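Local coordinates for protein flavin-dependent thymidylate synthase (Thermus thermophilus, PDB 6J61) that probably catalyses the reductive methylation of dUMP to dTMP, using methylenetetrahydrofolate as methyl donor and FAD as cofactor, in a homotetramer, at residues E100-P105 with K134-A139. Numbering follows the deposited sequence.
Sequences EEFYEP and KVQQEA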
loop_
_atom_site.group_PDB
_atom_site.type_symbol
_atom_site.label_atom_id
_atom_site.label_comp_id
_atom_site.label_asym_id
_atom_site.label_seq_id
_atom_site.Cartn_x
_atom_site.Cartn_y
_atom_site.Cartn_z
ATOM N N GLU A 100 2.288 20.762 27.647
ATOM C CA GLU A 100 1.000 21.444 27.744
ATOM C C GLU A 100 0.801 22.490 26.648
ATOM O O GLU A 100 0.670 23.689 26.927
ATOM C CB GLU A 100 0.839 22.127 29.103
ATOM C CG GLU A 100 -0.557 22.691 29.285
ATOM C CD GLU A 100 -0.674 23.613 30.463
ATOM O OE1 GLU A 100 -0.421 23.162 31.598
ATOM O OE2 GLU A 100 -1.022 24.794 30.252
ATOM N N GLU A 101 0.783 22.039 25.401
ATOM C CA GLU A 101 0.590 22.953 24.296
ATOM C C GLU A 101 -0.733 22.652 23.618
ATOM O O GLU A 101 -0.989 21.527 23.192
ATOM C CB GLU A 101 1.747 22.835 23.309
ATOM C CG GLU A 101 3.045 23.425 23.832
ATOM C CD GLU A 101 4.223 23.156 22.914
ATOM O OE1 GLU A 101 5.279 23.784 23.108
ATOM O OE2 GLU A 101 4.098 22.309 22.005
ATOM N N PHE A 102 -1.583 23.665 23.538
ATOM C CA PHE A 102 -2.880 23.504 22.918
ATOM C C PHE A 102 -3.129 24.502 21.812
ATOM O O PHE A 102 -2.641 25.628 21.846
ATOM C CB PHE A 102 -3.991 23.636 23.953
ATOM C CG PHE A 102 -3.930 22.611 25.033
ATOM C CD1 PHE A 102 -3.045 22.757 26.095
ATOM C CD2 PHE A 102 -4.755 21.497 24.992
ATOM C CE1 PHE A 102 -2.986 21.805 27.106
ATOM C CE2 PHE A 102 -4.705 20.537 25.996
ATOM C CZ PHE A 102 -3.819 20.694 27.058
ATOM N N TYR A 103 -3.900 24.066 20.827
ATOM C CA TYR A 103 -4.256 24.910 19.707
ATOM C C TYR A 103 -5.457 25.781 20.067
ATOM O O TYR A 103 -6.574 25.286 20.232
ATOM C CB TYR A 103 -4.611 24.059 18.493
ATOM C CG TYR A 103 -5.477 24.785 17.503
ATOM C CD1 TYR A 103 -5.020 25.947 16.873
ATOM C CD2 TYR A 103 -6.752 24.318 17.192
ATOM C CE1 TYR A 103 -5.809 26.627 15.953
ATOM C CE2 TYR A 103 -7.557 24.991 16.273
ATOM C CZ TYR A 103 -7.078 26.144 15.654
ATOM O OH TYR A 103 -7.851 26.796 14.717
ATOM N N GLU A 104 -5.229 27.082 20.194
ATOM C CA GLU A 104 -6.318 27.983 20.505
ATOM C C GLU A 104 -6.629 28.751 19.227
ATOM O O GLU A 104 -5.832 29.552 18.754
ATOM C CB GLU A 104 -5.922 28.905 21.664
ATOM C CG GLU A 104 -5.643 28.133 22.953
ATOM C CD GLU A 104 -5.453 29.033 24.173
ATOM O OE1 GLU A 104 -6.347 29.865 24.447
ATOM O OE2 GLU A 104 -4.418 28.897 24.868
ATOM N N PRO A 105 -7.798 28.489 18.639
ATOM C CA PRO A 105 -8.216 29.149 17.404
ATOM C C PRO A 105 -8.207 30.667 17.475
ATOM O O PRO A 105 -8.309 31.254 18.549
ATOM C CB PRO A 105 -9.614 28.590 17.176
ATOM C CG PRO A 105 -10.112 28.375 18.565
ATOM C CD PRO A 105 -8.919 27.748 19.236
ATOM N N LYS A 134 -10.750 26.890 29.634
ATOM C CA LYS A 134 -11.119 26.275 30.901
ATOM C C LYS A 134 -10.902 24.762 30.879
ATOM O O LYS A 134 -10.101 24.229 31.656
ATOM C CB LYS A 134 -12.584 26.584 31.209
ATOM C CG LYS A 134 -12.897 26.800 32.681
ATOM C CD LYS A 134 -12.720 25.539 33.511
ATOM C CE LYS A 134 -13.093 25.788 34.979
ATOM N NZ LYS A 134 -12.210 26.790 35.669
ATOM N N VAL A 135 -11.610 24.073 29.984
ATOM C CA VAL A 135 -11.493 22.623 29.883
ATOM C C VAL A 135 -10.056 22.184 29.595
ATOM O O VAL A 135 -9.637 21.103 30.010
ATOM C CB VAL A 135 -12.454 22.044 28.804
ATOM C CG1 VAL A 135 -13.639 22.961 28.626
ATOM C CG2 VAL A 135 -11.729 21.818 27.495
ATOM N N GLN A 136 -9.296 23.010 28.883
ATOM C CA GLN A 136 -7.909 22.659 28.610
ATOM C C GLN A 136 -7.186 22.642 29.949
ATOM O O GLN A 136 -6.353 21.774 30.213
ATOM C CB GLN A 136 -7.240 23.694 27.706
ATOM C CG GLN A 136 -7.820 23.794 26.313
ATOM C CD GLN A 136 -7.101 24.822 25.459
ATOM O OE1 GLN A 136 -7.529 25.133 24.350
ATOM N NE2 GLN A 136 -6.003 25.355 25.974
ATOM N N GLN A 137 -7.527 23.606 30.799
ATOM C CA GLN A 137 -6.900 23.719 32.103
ATOM C C GLN A 137 -7.284 22.555 33.011
ATOM O O GLN A 137 -6.414 21.818 33.490
ATOM C CB GLN A 137 -7.276 25.055 32.759
ATOM C CG GLN A 137 -6.194 25.584 33.703
ATOM C CD GLN A 137 -6.507 26.956 34.278
ATOM O OE1 GLN A 137 -7.308 27.091 35.210
ATOM N NE2 GLN A 137 -5.875 27.986 33.720
ATOM N N GLU A 138 -8.583 22.393 33.249
ATOM C CA GLU A 138 -9.071 21.314 34.100
ATOM C C GLU A 138 -8.390 20.028 33.653
ATOM O O GLU A 138 -7.737 19.340 34.444
ATOM C CB GLU A 138 -10.596 21.165 33.966
ATOM C CG GLU A 138 -11.394 22.401 34.375
ATOM C CD GLU A 138 -11.239 22.739 35.848
ATOM O OE1 GLU A 138 -11.438 23.916 36.224
ATOM O OE2 GLU A 138 -10.925 21.824 36.637
ATOM N N ALA A 139 -8.534 19.732 32.364
ATOM C CA ALA A 139 -7.959 18.537 31.772
ATOM C C ALA A 139 -6.460 18.430 32.005
ATOM O O ALA A 139 -5.982 17.380 32.427
ATOM C CB ALA A 139 -8.263 18.498 30.282
#
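Phe102, in an extended run of chain, comes closest to the helix at Gln136, with 7.6 Å between their CA atoms and no hydrogen bond joining 100-105 to 134-139. Both side chains reach across that gap and slide past one another in opposite directions. The Phe102 ring lies against the aliphatic base of Gln136, whose CB sits over the middle of one ring face, 4.3 Å from the centroid and 9° off the normal, a CH-pi contact. Farther out, the Gln136 chain runs extended from CA through CD and on to OE1, which carries the amide out past the ring to Phe102 CB, while NE2 turns back on the side of Phe102: NE2 stands 3.3 Å from Phe102 CB, and the amide plane is tilted only 17° from the ring. Glu104 meets the far end of the same amide through its methylene, CG lying 3.8 Å from Gln136 OE1, with the carboxylate plane at 90° to the amide. The carboxylate of Glu104 is paired through OE1 with Arg133, just before 134-139 on the same helix, in a salt bridge, while Gln136 OE1 takes a weak hydrogen bond from ND2 of Asn163. An alanine in place of Gln136 would probably keep the CB contact with the ring but leave Phe102 CB and Glu104 CG without the amide beside them, and Asn163 without that acceptor. Tyr140, one turn further along helix 132-148, and Pro161 also touch Phe102. Backbone hydrogen bonds tie Glu101 to Tyr165 and Tyr103 to Asn163, so the contact joins helix 132-148 to the extended chain running beside the start of strand 165-173, and Val135 packs on Ala142 of a second subunit.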